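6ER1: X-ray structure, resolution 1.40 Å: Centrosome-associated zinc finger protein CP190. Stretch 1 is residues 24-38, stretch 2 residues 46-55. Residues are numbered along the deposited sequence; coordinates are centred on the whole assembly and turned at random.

Stretch 1 24-38: KLQNFFNKTDYCDLT
Stretch 2 46-55: QLKVHRLVLS

Stretch 1 enters as a helix that began earlier in the chain, continues past Lys24 and gives way to a loop; it becomes a strand at Leu37 and Thr38. Stretch 2 runs as strand 46-49, passes through His50 and enters a helix at Arg51. The axes of helix 24-31 and strand 46-49 approach to 8.5 Å, with N-to-C directions 147° apart. Together the stretches bury 902 Å², and His50, Leu37 and Lys48 have the largest areas covered by the opposing stretch.

His50 (phi/psi -106/119) is the N-cap residue of the second helix and is buried, with its ring between the helix and the loop of stretch 1; stretch 1 covers 119 Å² of it, the most of any residue here. Its CA-to-CB bond points sideways, but chi1 -56° (m) and chi2 94° bring the ring nearer stretch 1. There NE2 donates to Asp33 O at 2.8 Å with an N-H...O angle of 162°, which fixes a proton on NE2. The acceptor follows a Schellman motif: Thr32 takes positive phi (57/39), Thr32 N bonds to Phe29 O at 3.2 Å, and Asp33 N bonds to Phe28 O at 2.8 Å. Tyr34, also at positive phi (69/14), leads the chain onward, and its O lies at the ring edge, 3.2 Å from His50 CD2. The two faces of the imidazole are both covered. Cys35 SG (chi1 -70°, m) stands 3.9 Å from the centroid of the His50 ring and 22° off its normal, a sulfur-aromatic contact; over the opposite face, Leu25 CD1 is 4.3 Å from His50 ND1. Leu25 (t, p) also reaches Val53, CD1 to CG2 3.7 Å.

Leu37 (-149/126; t, p) forms the antiparallel hydrogen-bonded pair with Val49 (-139/177; m), CA-CA 5.4 Å. Val49 N donates to Leu37 O at 2.9 Å, and Leu37 N returns to Val49 O at 3.3 Å. Val49 O also accepts from Asp36 N at 3.0 Å, so one carbonyl serves two successive amides. Both side chains occupy the same sheet face, with Leu37 CB 3.8 Å from Val49 CG2; further out, Leu37 CD2 meets Leu54 CD2 at 4.1 Å.

Lys48 (-97/132) pairs with Thr38 (-113/121) in the next, non-hydrogen-bonded position, CA-CA 4.5 Å, on the other sheet face. Its m, t, t, t side chain is extended, and its CG lies 3.7 Å from Thr38 OG1 (chi1 m). Lys48 O meets the edge of the Phe29 ring (chi1 176°, t; chi2 53°), 3.4 Å from CE1. Water 1 donates to both Lys48 O and Phe29 O, each at 2.8 Å, bridging strand and helix.

Asp36 (-135/13; chi1 56°, p) secures the start of the second helix: Arg51 N donates to Asp36 OD1 at 2.8 Å and 172°, nearly linear. The salt bridge from Asp36 OD2 to Arg51 NH1 is long, 3.6 Å, and water 3 supplements it by donating to OD2 and accepting from NH1.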

# COMPACT_ATOMS: atom_id res chain seq x y z
N LYS A 24 3.55 -7.47 -4.95
CA LYS A 24 3.82 -6.22 -5.69
C LYS A 24 4.40 -5.14 -4.80
O LYS A 24 5.38 -4.45 -5.16
CB LYS A 24 2.54 -5.71 -6.37
CG LYS A 24 1.94 -6.65 -7.40
CD LYS A 24 2.82 -6.81 -8.62
CE LYS A 24 2.25 -7.78 -9.64
NZ LYS A 24 3.19 -7.93 -10.78
N LEU A 25 3.83 -5.01 -3.61
CA LEU A 25 4.29 -4.03 -2.65
C LEU A 25 5.75 -4.29 -2.19
O LEU A 25 6.55 -3.37 -2.08
CB LEU A 25 3.41 -4.08 -1.41
CG LEU A 25 3.69 -3.13 -0.27
CD1 LEU A 25 3.45 -1.68 -0.67
CD2 LEU A 25 2.94 -3.54 1.00
N GLN A 26 6.06 -5.55 -1.95
CA GLN A 26 7.44 -5.94 -1.54
C GLN A 26 8.43 -5.58 -2.63
O GLN A 26 9.50 -5.04 -2.34
CB GLN A 26 7.42 -7.41 -1.22
CG GLN A 26 6.78 -7.66 0.12
CD GLN A 26 6.35 -9.10 0.31
OE1 GLN A 26 6.77 -9.99 -0.45
NE2 GLN A 26 5.56 -9.34 1.33
N ASN A 27 8.07 -5.83 -3.89
CA ASN A 27 8.90 -5.42 -4.99
C ASN A 27 9.13 -3.92 -5.03
O ASN A 27 10.23 -3.44 -5.26
CB ASN A 27 8.35 -5.94 -6.31
CG ASN A 27 9.20 -5.55 -7.49
OD1 ASN A 27 10.38 -5.95 -7.56
ND2 ASN A 27 8.63 -4.77 -8.42
N PHE A 28 8.06 -3.15 -4.83
CA PHE A 28 8.23 -1.71 -4.78
C PHE A 28 9.19 -1.24 -3.66
O PHE A 28 9.97 -0.30 -3.84
CB PHE A 28 6.88 -1.02 -4.60
CG PHE A 28 5.91 -1.17 -5.76
CD1 PHE A 28 6.35 -1.36 -7.08
CD2 PHE A 28 4.56 -1.17 -5.49
CE1 PHE A 28 5.43 -1.48 -8.11
CE2 PHE A 28 3.64 -1.26 -6.51
CZ PHE A 28 4.07 -1.44 -7.81
N PHE A 29 9.06 -1.87 -2.51
CA PHE A 29 9.94 -1.59 -1.38
C PHE A 29 11.39 -1.89 -1.72
O PHE A 29 12.25 -1.05 -1.52
CB PHE A 29 9.47 -2.37 -0.15
CG PHE A 29 10.35 -2.23 1.08
CD1 PHE A 29 10.70 -1.00 1.58
CD2 PHE A 29 10.64 -3.34 1.80
CE1 PHE A 29 11.43 -0.88 2.71
CE2 PHE A 29 11.39 -3.24 2.95
CZ PHE A 29 11.80 -2.01 3.41
N ASN A 30 11.63 -3.04 -2.35
CA ASN A 30 12.98 -3.44 -2.72
C ASN A 30 13.59 -2.49 -3.75
O ASN A 30 14.78 -2.23 -3.69
CB ASN A 30 12.97 -4.86 -3.27
CG ASN A 30 12.56 -5.91 -2.25
OD1 ASN A 30 12.60 -5.68 -1.05
ND2 ASN A 30 12.14 -7.07 -2.73
N LYS A 31 12.77 -1.93 -4.65
CA LYS A 31 13.26 -1.05 -5.73
C LYS A 31 13.14 0.44 -5.34
O LYS A 31 13.54 1.30 -6.12
CB LYS A 31 12.40 -1.32 -7.00
CG LYS A 31 12.54 -2.73 -7.58
CD LYS A 31 13.84 -2.93 -8.34
CE LYS A 31 14.13 -4.41 -8.60
NZ LYS A 31 13.02 -5.11 -9.33
N THR A 32 12.58 0.73 -4.16
CA THR A 32 12.26 2.10 -3.65
C THR A 32 11.34 2.87 -4.59
O THR A 32 11.53 4.07 -4.81
CB THR A 32 13.49 2.94 -3.29
OG1 THR A 32 14.02 3.53 -4.47
CG2 THR A 32 14.48 2.09 -2.59
N ASP A 33 10.38 2.17 -5.16
CA ASP A 33 9.36 2.75 -6.03
C ASP A 33 8.21 3.22 -5.17
O ASP A 33 7.73 2.47 -4.33
CB ASP A 33 8.85 1.72 -7.03
CG ASP A 33 9.86 1.37 -8.09
OD1 ASP A 33 10.67 2.24 -8.45
OD2 ASP A 33 9.84 0.22 -8.60
N TYR A 34 7.80 4.48 -5.40
CA TYR A 34 6.66 5.12 -4.75
C TYR A 34 6.89 5.39 -3.28
O TYR A 34 5.96 5.78 -2.57
CB TYR A 34 5.29 4.39 -4.98
CG TYR A 34 5.09 3.95 -6.42
CD1 TYR A 34 4.85 4.87 -7.40
CD2 TYR A 34 5.30 2.61 -6.81
CE1 TYR A 34 4.73 4.50 -8.74
CE2 TYR A 34 5.18 2.23 -8.15
CZ TYR A 34 4.89 3.19 -9.11
OH TYR A 34 4.77 2.88 -10.45
N CYS A 35 8.15 5.30 -2.82
CA CYS A 35 8.43 5.59 -1.42
C CYS A 35 8.23 7.08 -1.15
O CYS A 35 8.48 7.93 -2.02
CB CYS A 35 9.81 5.11 -1.01
SG CYS A 35 9.96 3.31 -0.94
N ASP A 36 7.71 7.39 0.03
CA ASP A 36 7.34 8.77 0.35
C ASP A 36 7.78 9.20 1.71
O ASP A 36 7.41 10.28 2.16
CB ASP A 36 5.83 8.97 0.17
CG ASP A 36 5.01 8.01 0.97
OD1 ASP A 36 5.54 7.28 1.82
OD2 ASP A 36 3.80 7.97 0.75
N LEU A 37 8.64 8.39 2.33
CA LEU A 37 9.18 8.69 3.65
C LEU A 37 10.59 8.11 3.72
O LEU A 37 10.79 6.91 3.45
CB LEU A 37 8.31 8.09 4.73
CG LEU A 37 8.77 8.23 6.18
CD1 LEU A 37 9.07 9.66 6.59
CD2 LEU A 37 7.75 7.61 7.11
N THR A 38 11.58 8.94 4.06
CA THR A 38 12.96 8.54 4.18
C THR A 38 13.34 8.64 5.64
O THR A 38 13.25 9.72 6.23
CB THR A 38 13.88 9.40 3.30
OG1 THR A 38 13.47 9.29 1.93
CG2 THR A 38 15.34 9.00 3.41
N GLN A 46 20.15 5.53 5.35
CA GLN A 46 18.75 5.80 5.14
C GLN A 46 18.00 4.55 4.75
O GLN A 46 18.52 3.67 4.07
CB GLN A 46 18.59 6.86 4.06
CG GLN A 46 19.15 8.21 4.43
CD GLN A 46 18.95 9.27 3.38
OE1 GLN A 46 18.83 8.97 2.18
NE2 GLN A 46 18.95 10.51 3.80
N LEU A 47 16.73 4.55 5.12
CA LEU A 47 15.79 3.50 4.73
C LEU A 47 14.54 4.19 4.17
O LEU A 47 13.89 4.97 4.88
CB LEU A 47 15.41 2.65 5.94
CG LEU A 47 14.43 1.50 5.73
CD1 LEU A 47 14.94 0.52 4.69
CD2 LEU A 47 14.08 0.79 7.02
N LYS A 48 14.22 3.91 2.91
CA LYS A 48 13.05 4.51 2.25
C LYS A 48 11.86 3.58 2.31
O LYS A 48 11.99 2.40 1.99
CB LYS A 48 13.37 4.86 0.80
CG LYS A 48 14.44 5.93 0.74
CD LYS A 48 14.84 6.39 -0.64
CE LYS A 48 15.85 7.54 -0.48
NZ LYS A 48 16.31 8.12 -1.77
N VAL A 49 10.70 4.12 2.70
CA VAL A 49 9.55 3.31 2.99
C VAL A 49 8.30 4.01 2.41
O VAL A 49 8.34 5.14 1.92
CB VAL A 49 9.41 3.09 4.53
CG1 VAL A 49 10.61 2.38 5.10
CG2 VAL A 49 9.20 4.41 5.25
N HIS A 50 7.17 3.33 2.56
CA HIS A 50 5.82 3.84 2.23
C HIS A 50 5.08 4.15 3.50
O HIS A 50 4.82 3.25 4.29
CB HIS A 50 5.04 2.82 1.43
CG HIS A 50 5.71 2.37 0.17
ND1 HIS A 50 6.50 1.23 0.13
CD2 HIS A 50 5.77 2.91 -1.07
CE1 HIS A 50 6.98 1.07 -1.08
NE2 HIS A 50 6.57 2.08 -1.83
N ARG A 51 4.70 5.41 3.68
CA ARG A 51 3.97 5.85 4.86
C ARG A 51 2.76 4.98 5.16
O ARG A 51 2.54 4.62 6.33
CB ARG A 51 3.58 7.30 4.71
CG ARG A 51 3.20 7.99 5.98
CD ARG A 51 2.87 9.47 5.72
NE ARG A 51 4.11 10.25 5.61
CZ ARG A 51 4.63 10.74 4.49
NH1 ARG A 51 4.04 10.56 3.31
NH2 ARG A 51 5.78 11.43 4.54
N LEU A 52 1.98 4.63 4.12
CA LEU A 52 0.77 3.88 4.33
C LEU A 52 1.04 2.49 4.85
O LEU A 52 0.20 1.95 5.61
CB LEU A 52 -0.07 3.88 3.07
CG LEU A 52 0.16 2.97 1.90
CD1 LEU A 52 -0.24 1.54 2.24
CD2 LEU A 52 -0.65 3.40 0.68
N VAL A 53 2.20 1.89 4.47
CA VAL A 53 2.49 0.56 4.99
C VAL A 53 2.77 0.64 6.50
O VAL A 53 2.30 -0.19 7.30
CB VAL A 53 3.69 -0.05 4.24
CG1 VAL A 53 4.06 -1.38 4.86
CG2 VAL A 53 3.32 -0.26 2.77
N LEU A 54 3.56 1.62 6.88
CA LEU A 54 3.91 1.81 8.30
C LEU A 54 2.62 2.08 9.12
O LEU A 54 2.36 1.50 10.20
CB LEU A 54 4.91 2.95 8.44
CG LEU A 54 6.41 2.51 8.26
CD1 LEU A 54 6.71 1.65 7.10
CD2 LEU A 54 7.30 3.73 8.19
N SER A 55 1.74 2.87 8.53
CA SER A 55 0.52 3.30 9.23
C SER A 55 -0.50 2.16 9.45
O SER A 55 -1.34 2.25 10.35
CB SER A 55 -0.17 4.42 8.49
OG SER A 55 0.71 5.55 8.33
O HOH W 1 13.41 0.71 0.34
O HOH W 2 2.37 5.89 1.43
O HOH W 3 1.57 9.25 2.41